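Local coordinates for putative capsular polysaccharide biosynthesis protein (Streptococcus pneumoniae serotype 4, PDB 6EWR) that probably acts as a pyridoxal phosphate-dependent aminotransferase, with a likely role in building capsular polysaccharide, at residues K43-R48 with T58-S63; F199-V204 with G212-W217. All coordinates share one frame; numbering follows the deposited sequence.

Contact 1: K43-R48 with T58-S63; sequences KELERR and TVCLNS. With PMP (4'-deoxy-4'-aminopyridoxal-5'-phosphate), chain E.
E46 reaches out from helix 40-53 along the backbone of strand 58-61. Its CB, CG and CD pass the carbonyl oxygen of T58 in turn, with CG to T58 O at 3.1 Å. CG, which lies anti to its own carbonyl carbon (chi1 -72°), also runs alongside the C60 thiol, 3.7 Å from C60 SG. Beyond CG the chain is extended, and the carboxylate arrives at the backbone with OE2 accepting from C60 N at 3.0 Å. This bond is almost straight (170° at the hydrogen) and uses the anti lone pair of OE2, the one turned away from OE1. The other oxygen, OE1, is taken by the Y229 hydroxyl of helix 225-236, so two partners fix the rotation of a buried carboxylate. Helix and strand run at 133° to each other, with 7.4 Å between the two axes. Strand 58-61 is an edge strand, within this chain, of the mixed seven-stranded sheet of a fold-type I PLP enzyme, antiparallel to its neighbour 213-217, and helix 40-53 leads into it. T58 backs onto the helix through CB, 3.5 Å from E46 O, while the S50 hydroxyl meets both T58 OG1 and E46 O. L45, one residue before E46, also brings its branch point to the sulfur, with L45 CG to C60 SG at 4.0 Å; M266 touches both side chains, and helix 268-299 packs on L45. Past the strand, S63 caps the start of helix 64-74, its OG accepting from A66 N, and its CB comes within 3.4 Å of PMP O1P.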
ATOM      1  N   LYS A  43      -9.936 -13.909  -1.795  1.00 19.81           N
ATOM      2  CA  LYS A  43     -11.402 -14.107  -1.615  1.00 21.13           C
ATOM      3  C   LYS A  43     -11.734 -15.229  -0.591  1.00 20.18           C
ATOM      4  O   LYS A  43     -12.590 -15.059   0.279  1.00 17.65           O
ATOM      5  CB  LYS A  43     -12.094 -14.390  -2.967  1.00 22.17           C
ATOM      6  CG  LYS A  43     -12.552 -13.168  -3.759  1.00 24.41           C
ATOM      7  CD  LYS A  43     -11.483 -12.073  -3.906  1.00 26.82           C
ATOM      8  CE  LYS A  43     -12.021 -10.812  -4.599  1.00 27.75           C
ATOM      9  NZ  LYS A  43     -11.375  -9.539  -4.127  1.00 28.35           N
ATOM     10  N   GLU A  44     -11.032 -16.354  -0.709  1.00 22.15           N
ATOM     11  CA  GLU A  44     -11.194 -17.488   0.200  1.00 24.12           C
ATOM     12  C   GLU A  44     -10.721 -17.109   1.618  1.00 26.27           C
ATOM     13  O   GLU A  44     -11.395 -17.428   2.606  1.00 27.14           O
ATOM     14  CB  GLU A  44     -10.463 -18.737  -0.359  1.00 24.91           C
ATOM     15  CG  GLU A  44     -10.450 -19.998   0.522  1.00 25.31           C
ATOM     16  CD  GLU A  44     -11.842 -20.594   0.829  1.00 26.30           C
ATOM     17  OE1 GLU A  44     -12.852 -20.228   0.185  1.00 24.72           O
ATOM     18  OE2 GLU A  44     -11.880 -21.477   1.730  1.00 24.78           O
ATOM     19  N   LEU A  45      -9.597 -16.395   1.723  1.00 25.31           N
ATOM     20  CA  LEU A  45      -9.124 -15.921   3.023  1.00 24.29           C
ATOM     21  C   LEU A  45     -10.116 -14.982   3.705  1.00 23.03           C
ATOM     22  O   LEU A  45     -10.319 -15.057   4.915  1.00 23.99           O
ATOM     23  CB  LEU A  45      -7.762 -15.233   2.882  1.00 25.31           C
ATOM     24  CG  LEU A  45      -7.102 -14.781   4.189  1.00 26.14           C
ATOM     25  CD1 LEU A  45      -7.007 -15.923   5.210  1.00 27.73           C
ATOM     26  CD2 LEU A  45      -5.728 -14.226   3.923  1.00 25.79           C
ATOM     27  N   GLU A  46     -10.720 -14.089   2.932  1.00 21.64           N
ATOM     28  CA  GLU A  46     -11.755 -13.185   3.456  1.00 21.23           C
ATOM     29  C   GLU A  46     -12.919 -13.970   4.045  1.00 20.69           C
ATOM     30  O   GLU A  46     -13.352 -13.685   5.172  1.00 20.31           O
ATOM     31  CB  GLU A  46     -12.253 -12.235   2.366  1.00 20.31           C
ATOM     32  CG  GLU A  46     -11.227 -11.169   1.992  1.00 20.46           C
ATOM     33  CD  GLU A  46     -11.568 -10.376   0.733  1.00 19.87           C
ATOM     34  OE1 GLU A  46     -12.390 -10.822  -0.076  1.00 18.91           O
ATOM     35  OE2 GLU A  46     -10.975  -9.296   0.537  1.00 20.03           O
ATOM     36  N   ARG A  47     -13.395 -14.952   3.274  1.00 20.46           N
ATOM     37  CA  ARG A  47     -14.477 -15.848   3.685  1.00 22.03           C
ATOM     38  C   ARG A  47     -14.154 -16.515   5.030  1.00 20.19           C
ATOM     39  O   ARG A  47     -14.895 -16.364   5.984  1.00 18.32           O
ATOM     40  CB  ARG A  47     -14.739 -16.939   2.623  1.00 24.72           C
ATOM     41  CG  ARG A  47     -15.906 -16.678   1.697  1.00 28.62           C
ATOM     42  CD  ARG A  47     -16.276 -17.911   0.884  1.00 30.89           C
ATOM     43  NE  ARG A  47     -15.154 -18.431   0.090  1.00 34.80           N
ATOM     44  CZ  ARG A  47     -14.677 -17.886  -1.046  1.00 32.66           C
ATOM     45  NH1 ARG A  47     -15.199 -16.763  -1.559  1.00 29.53           N
ATOM     46  NH2 ARG A  47     -13.642 -18.477  -1.669  1.00 30.85           N
ATOM     47  N   ARG A  48     -13.019 -17.217   5.074  1.00 19.81           N
ATOM     48  CA  ARG A  48     -12.580 -17.974   6.255  1.00 19.77           C
ATOM     49  C   ARG A  48     -12.280 -17.102   7.473  1.00 20.35           C
ATOM     50  O   ARG A  48     -12.520 -17.530   8.600  1.00 21.29           O
ATOM     51  CB  ARG A  48     -11.349 -18.833   5.939  1.00 20.43           C
ATOM     52  CG  ARG A  48     -11.584 -19.962   4.929  1.00 21.45           C
ATOM     53  CD  ARG A  48     -10.333 -20.798   4.708  1.00 22.72           C
ATOM     54  NE  ARG A  48      -9.804 -21.238   6.004  1.00 25.43           N
ATOM     55  CZ  ARG A  48      -8.616 -21.819   6.223  1.00 27.43           C
ATOM     56  NH1 ARG A  48      -7.768 -22.073   5.226  1.00 29.29           N
ATOM     57  NH2 ARG A  48      -8.276 -22.176   7.466  1.00 27.53           N
ATOM     58  N   THR A  58     -15.178  -9.679   5.208  1.00 17.76           N
ATOM     59  CA  THR A  58     -13.837  -9.220   5.550  1.00 16.24           C
ATOM     60  C   THR A  58     -13.166  -8.726   4.275  1.00 15.22           C
ATOM     61  O   THR A  58     -13.358  -9.303   3.202  1.00 15.96           O
ATOM     62  CB  THR A  58     -13.056 -10.346   6.220  1.00 15.62           C
ATOM     63  OG1 THR A  58     -13.724 -10.680   7.440  1.00 17.02           O
ATOM     64  CG2 THR A  58     -11.664  -9.927   6.543  1.00 15.43           C
ATOM     65  N   VAL A  59     -12.413  -7.640   4.410  1.00 13.79           N
ATOM     66  CA  VAL A  59     -11.632  -7.055   3.317  1.00 13.59           C
ATOM     67  C   VAL A  59     -10.122  -7.213   3.604  1.00 13.53           C
ATOM     68  O   VAL A  59      -9.553  -6.573   4.497  1.00 14.21           O
ATOM     69  CB  VAL A  59     -11.991  -5.573   3.133  1.00 12.99           C
ATOM     70  CG1 VAL A  59     -11.373  -5.020   1.872  1.00 13.58           C
ATOM     71  CG2 VAL A  59     -13.495  -5.408   3.073  1.00 12.92           C
ATOM     72  N   CYS A  60      -9.467  -8.067   2.850  1.00 13.23           N
ATOM     73  CA  CYS A  60      -8.030  -8.272   3.043  1.00 13.73           C
ATOM     74  C   CYS A  60      -7.273  -7.196   2.255  1.00 13.98           C
ATOM     75  O   CYS A  60      -7.591  -6.915   1.090  1.00 13.77           O
ATOM     76  CB  CYS A  60      -7.613  -9.695   2.658  1.00 13.89           C
ATOM     77  SG  CYS A  60      -8.119 -10.945   3.909  1.00 13.75           S
ATOM     78  N   LEU A  61      -6.295  -6.574   2.924  1.00 13.84           N
ATOM     79  CA  LEU A  61      -5.533  -5.456   2.400  1.00 12.88           C
ATOM     80  C   LEU A  61      -4.033  -5.683   2.702  1.00 13.40           C
ATOM     81  O   LEU A  61      -3.663  -6.745   3.272  1.00 11.97           O
ATOM     82  CB  LEU A  61      -6.044  -4.175   3.056  1.00 12.99           C
ATOM     83  CG  LEU A  61      -7.513  -3.811   2.782  1.00 13.13           C
ATOM     84  CD1 LEU A  61      -7.953  -2.586   3.556  1.00 12.61           C
ATOM     85  CD2 LEU A  61      -7.721  -3.541   1.314  1.00 13.90           C
ATOM     86  N   ASN A  62      -3.186  -4.705   2.314  1.00 13.70           N
ATOM     87  CA  ASN A  62      -1.721  -4.784   2.487  1.00 14.72           C
ATOM     88  C   ASN A  62      -1.172  -4.335   3.835  1.00 14.55           C
ATOM     89  O   ASN A  62       0.013  -4.532   4.083  1.00 13.66           O
ATOM     90  CB  ASN A  62      -0.948  -4.064   1.352  1.00 15.00           C
ATOM     91  CG  ASN A  62      -1.129  -2.538   1.357  1.00 15.97           C
ATOM     92  OD1 ASN A  62      -1.721  -1.935   2.286  1.00 17.56           O
ATOM     93  ND2 ASN A  62      -0.613  -1.900   0.318  1.00 15.11           N
ATOM     94  N   SER A  63      -2.013  -3.714   4.669  1.00 15.28           N
ATOM     95  CA  SER A  63      -1.636  -3.411   6.069  1.00 15.41           C
ATOM     96  C   SER A  63      -2.865  -3.143   6.933  1.00 15.88           C
ATOM     97  O   SER A  63      -3.946  -2.888   6.412  1.00 16.11           O
ATOM     98  CB  SER A  63      -0.707  -2.186   6.126  1.00 14.73           C
ATOM     99  OG  SER A  63      -1.386  -1.009   5.745  1.00 14.01           O
TER
HETATM  100  N1  PMP E 500      -1.762  -0.506  15.693  1.00 24.21           N
HETATM  101  C2  PMP E 500      -0.896  -1.108  16.559  1.00 24.52           C
HETATM  102  C2A PMP E 500      -1.139  -1.055  18.040  1.00 24.74           C
HETATM  103  C3  PMP E 500       0.303  -1.811  16.052  1.00 25.16           C
HETATM  104  O3  PMP E 500       1.223  -2.412  16.873  1.00 24.49           O
HETATM  105  C4  PMP E 500       0.472  -1.825  14.580  1.00 28.18           C
HETATM  106  C4A PMP E 500       1.676  -2.538  14.012  1.00 30.73           C
HETATM  107  N4A PMP E 500       2.363  -1.829  12.920  1.00 32.79           N
HETATM  108  C5  PMP E 500      -0.551  -1.135  13.715  1.00 26.47           C
HETATM  109  C6  PMP E 500      -1.627  -0.503  14.343  1.00 25.58           C
HETATM  110  C5A PMP E 500      -0.411  -1.119  12.195  1.00 25.59           C
HETATM  111  O4P PMP E 500       0.121  -2.369  11.694  1.00 22.64           O
HETATM  112  P   PMP E 500       0.516  -2.557  10.150  1.00 21.39           P
HETATM  113  O1P PMP E 500      -0.085  -1.413   9.396  1.00 21.07           O
HETATM  114  O2P PMP E 500      -0.013  -3.911   9.645  1.00 21.00           O
HETATM  115  O3P PMP E 500       2.007  -2.494  10.049  1.00 23.19           O

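Contact 2: F199-V204 with G212-W217; sequences FSFHAV and GGSATW. With PMP (4'-deoxy-4'-aminopyridoxal-5'-phosphate), chain E.
F201 N donates to G212 O at 2.7 Å, the shortest backbone bond between the two segments. Strands 196-200 and 213-217 are antiparallel neighbours in the mixed sheet of the fold-type I aminotransferase domain, and the loop joining them carries K205, the predicted Schiff-base lysine. F199 and S214 form a hydrogen-bonded pair, F199 N to S214 O 2.8 Å and S214 N to F199 O 3.1 Å; S200 and G213 follow as a non-hydrogen-bonded pair. G213 CA lies 3.1 Å from F199 O, a close approach of the two strands. The same CA sits over one face of the F201 ring, offset toward the rim, in a CH-pi contact 3.9 Å from the centroid. CZ of that ring reaches the S214 side chain, whose OG lies at the edge of the F199 ring, close to its plane. Farther along this edge, T216 CG2 meets F199 CE2, while T216 OG1 turns to T55 and the K57 carbonyl. S200 points to the opposite face of the sheet, where the cofactor lies. A chi1 of -175° swings S200 OG away from the backbone N and toward the phosphate; it takes a weak bond from H202 N and donates to PMP O2P at 2.5 Å.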
ATOM      1  N   PHE A 199      -7.291  -5.449  11.443  1.00 16.97           N
ATOM      2  CA  PHE A 199      -6.287  -6.467  11.859  1.00 16.65           C
ATOM      3  C   PHE A 199      -4.949  -6.287  11.094  1.00 16.33           C
ATOM      4  O   PHE A 199      -4.922  -5.816   9.969  1.00 16.10           O
ATOM      5  CB  PHE A 199      -6.845  -7.896  11.622  1.00 16.33           C
ATOM      6  CG  PHE A 199      -7.966  -8.299  12.573  1.00 15.81           C
ATOM      7  CD1 PHE A 199      -7.699  -8.577  13.919  1.00 15.35           C
ATOM      8  CD2 PHE A 199      -9.292  -8.411  12.122  1.00 16.03           C
ATOM      9  CE1 PHE A 199      -8.721  -8.944  14.789  1.00 15.99           C
ATOM     10  CE2 PHE A 199     -10.319  -8.785  13.004  1.00 16.29           C
ATOM     11  CZ  PHE A 199     -10.033  -9.039  14.336  1.00 16.09           C
ATOM     12  N   SER A 200      -3.845  -6.676  11.722  1.00 15.91           N
ATOM     13  CA  SER A 200      -2.495  -6.668  11.109  1.00 14.48           C
ATOM     14  C   SER A 200      -2.003  -8.098  11.014  1.00 14.02           C
ATOM     15  O   SER A 200      -2.104  -8.868  11.973  1.00 12.71           O
ATOM     16  CB  SER A 200      -1.482  -5.872  11.976  1.00 13.76           C
ATOM     17  OG  SER A 200      -0.206  -5.754  11.345  1.00 12.47           O
ATOM     18  N   PHE A 201      -1.436  -8.417   9.859  1.00 14.79           N
ATOM     19  CA  PHE A 201      -0.766  -9.691   9.612  1.00 15.46           C
ATOM     20  C   PHE A 201       0.731  -9.424   9.311  1.00 16.22           C
ATOM     21  O   PHE A 201       1.376 -10.138   8.543  1.00 17.39           O
ATOM     22  CB  PHE A 201      -1.440 -10.439   8.453  1.00 15.23           C
ATOM     23  CG  PHE A 201      -2.943 -10.408   8.467  1.00 15.16           C
ATOM     24  CD1 PHE A 201      -3.676 -10.540   9.659  1.00 15.65           C
ATOM     25  CD2 PHE A 201      -3.657 -10.328   7.264  1.00 16.07           C
ATOM     26  CE1 PHE A 201      -5.074 -10.534   9.639  1.00 15.10           C
ATOM     27  CE2 PHE A 201      -5.047 -10.328   7.232  1.00 15.01           C
ATOM     28  CZ  PHE A 201      -5.748 -10.405   8.426  1.00 15.71           C
ATOM     29  N   HIS A 202       1.281  -8.395   9.936  1.00 17.19           N
ATOM     30  CA  HIS A 202       2.703  -8.051   9.801  1.00 17.49           C
ATOM     31  C   HIS A 202       3.590  -9.180  10.333  1.00 17.77           C
ATOM     32  O   HIS A 202       3.182  -9.920  11.226  1.00 16.88           O
ATOM     33  CB  HIS A 202       2.966  -6.779  10.598  1.00 17.26           C
ATOM     34  CG  HIS A 202       4.360  -6.262  10.497  1.00 16.63           C
ATOM     35  ND1 HIS A 202       5.358  -6.634  11.370  1.00 16.86           N
ATOM     36  CD2 HIS A 202       4.905  -5.357   9.663  1.00 16.18           C
ATOM     37  CE1 HIS A 202       6.470  -6.000  11.053  1.00 16.36           C
ATOM     38  NE2 HIS A 202       6.215  -5.206  10.029  1.00 16.59           N
ATOM     39  N   ALA A 203       4.805  -9.279   9.804  1.00 18.27           N
ATOM     40  CA  ALA A 203       5.784 -10.331  10.184  1.00 17.14           C
ATOM     41  C   ALA A 203       5.839 -10.661  11.660  1.00 15.84           C
ATOM     42  O   ALA A 203       5.846 -11.817  12.024  1.00 15.76           O
ATOM     43  CB  ALA A 203       7.180  -9.955   9.678  1.00 17.55           C
ATOM     44  N   VAL A 204       5.866  -9.638  12.507  1.00 15.89           N
ATOM     45  CA  VAL A 204       5.989  -9.828  13.971  1.00 15.45           C
ATOM     46  C   VAL A 204       4.664 -10.125  14.711  1.00 16.39           C
ATOM     47  O   VAL A 204       4.718 -10.382  15.903  1.00 15.90           O
ATOM     48  CB  VAL A 204       6.747  -8.658  14.658  1.00 14.64           C
ATOM     49  CG1 VAL A 204       8.035  -8.346  13.936  1.00 14.77           C
ATOM     50  CG2 VAL A 204       5.900  -7.405  14.767  1.00 14.85           C
ATOM     51  N   GLY A 212       0.439  -7.395   5.660  1.00 16.10           N
ATOM     52  CA  GLY A 212      -0.953  -7.570   5.317  1.00 16.67           C
ATOM     53  C   GLY A 212      -1.868  -7.158   6.447  1.00 17.72           C
ATOM     54  O   GLY A 212      -1.451  -6.968   7.583  1.00 17.53           O
ATOM     55  N   GLY A 213      -3.144  -7.022   6.124  1.00 18.45           N
ATOM     56  CA  GLY A 213      -4.120  -6.751   7.146  1.00 18.18           C
ATOM     57  C   GLY A 213      -5.512  -6.917   6.616  1.00 16.81           C
ATOM     58  O   GLY A 213      -5.689  -7.307   5.446  1.00 15.77           O
ATOM     59  N   SER A 214      -6.487  -6.636   7.482  1.00 15.54           N
ATOM     60  CA  SER A 214      -7.889  -6.711   7.111  1.00 15.05           C
ATOM     61  C   SER A 214      -8.744  -5.655   7.812  1.00 14.26           C
ATOM     62  O   SER A 214      -8.399  -5.172   8.891  1.00 13.57           O
ATOM     63  CB  SER A 214      -8.440  -8.121   7.397  1.00 15.03           C
ATOM     64  OG  SER A 214      -8.681  -8.361   8.789  1.00 15.97           O
ATOM     65  N   ALA A 215      -9.852  -5.317   7.159  1.00 13.99           N
ATOM     66  CA  ALA A 215     -10.970  -4.588   7.750  1.00 14.15           C
ATOM     67  C   ALA A 215     -12.196  -5.519   7.769  1.00 14.69           C
ATOM     68  O   ALA A 215     -12.430  -6.240   6.799  1.00 14.76           O
ATOM     69  CB  ALA A 215     -11.284  -3.313   6.979  1.00 14.05           C
ATOM     70  N   THR A 216     -12.916  -5.520   8.901  1.00 14.49           N
ATOM     71  CA  THR A 216     -14.225  -6.165   9.032  1.00 14.19           C
ATOM     72  C   THR A 216     -15.179  -5.254   9.842  1.00 14.03           C
ATOM     73  O   THR A 216     -14.805  -4.130  10.253  1.00 13.02           O
ATOM     74  CB  THR A 216     -14.087  -7.603   9.645  1.00 13.76           C
ATOM     75  OG1 THR A 216     -15.294  -8.349   9.471  1.00 13.71           O
ATOM     76  CG2 THR A 216     -13.754  -7.597  11.107  1.00 13.90           C
ATOM     77  N   TRP A 217     -16.400  -5.725  10.019  1.00 13.76           N
ATOM     78  CA  TRP A 217     -17.417  -4.964  10.736  1.00 16.01           C
ATOM     79  C   TRP A 217     -18.432  -5.940  11.268  1.00 17.48           C
ATOM     80  O   TRP A 217     -18.720  -6.929  10.620  1.00 18.37           O
ATOM     81  CB  TRP A 217     -18.111  -3.926   9.830  1.00 16.13           C
ATOM     82  CG  TRP A 217     -18.710  -4.473   8.577  1.00 16.36           C
ATOM     83  CD1 TRP A 217     -19.988  -4.930   8.409  1.00 16.70           C
ATOM     84  CD2 TRP A 217     -18.062  -4.608   7.301  1.00 16.03           C
ATOM     85  NE1 TRP A 217     -20.166  -5.365   7.108  1.00 16.52           N
ATOM     86  CE2 TRP A 217     -19.001  -5.155   6.409  1.00 16.64           C
ATOM     87  CE3 TRP A 217     -16.774  -4.331   6.833  1.00 17.24           C
ATOM     88  CZ2 TRP A 217     -18.688  -5.444   5.080  1.00 16.88           C
ATOM     89  CZ3 TRP A 217     -16.465  -4.613   5.490  1.00 17.48           C
ATOM     90  CH2 TRP A 217     -17.425  -5.167   4.639  1.00 16.81           C
TER
HETATM   91  N1  PMP E 500      -1.762  -0.506  15.693  1.00 24.21           N
HETATM   92  C2  PMP E 500      -0.896  -1.108  16.559  1.00 24.52           C
HETATM   93  C2A PMP E 500      -1.139  -1.055  18.040  1.00 24.74           C
HETATM   94  C3  PMP E 500       0.303  -1.811  16.052  1.00 25.16           C
HETATM   95  O3  PMP E 500       1.223  -2.412  16.873  1.00 24.49           O
HETATM   96  C4  PMP E 500       0.472  -1.825  14.580  1.00 28.18           C
HETATM   97  C4A PMP E 500       1.676  -2.538  14.012  1.00 30.73           C
HETATM   98  N4A PMP E 500       2.363  -1.829  12.920  1.00 32.79           N
HETATM   99  C5  PMP E 500      -0.551  -1.135  13.715  1.00 26.47           C
HETATM  100  C6  PMP E 500      -1.627  -0.503  14.343  1.00 25.58           C
HETATM  101  C5A PMP E 500      -0.411  -1.119  12.195  1.00 25.59           C
HETATM  102  O4P PMP E 500       0.121  -2.369  11.694  1.00 22.64           O
HETATM  103  P   PMP E 500       0.516  -2.557  10.150  1.00 21.39           P
HETATM  104  O1P PMP E 500      -0.085  -1.413   9.396  1.00 21.07           O
HETATM  105  O2P PMP E 500      -0.013  -3.911   9.645  1.00 21.00           O
HETATM  106  O3P PMP E 500       2.007  -2.494  10.049  1.00 23.19           O

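Both contacts are buried and belong to one sheet: strand 58-61 of contact 1 pairs with strand 213-217 of contact 2, L61 N meeting G213 O at 2.7 Å and V59 N meeting A215 O at 2.8 Å. Contact 2 lies nearer the chain centre and is built mainly of strand-to-strand backbone bonds and aromatic packing. Contact 1 seals the sheet's outer strand against a helix, and a carboxylate does the bonding there. The two converge on the PMP phosphate, S200 with a hydrogen bond and S63 by packing beside the helix start where A64 and T65 bind PMP. Each also touches the second subunit, at its K263.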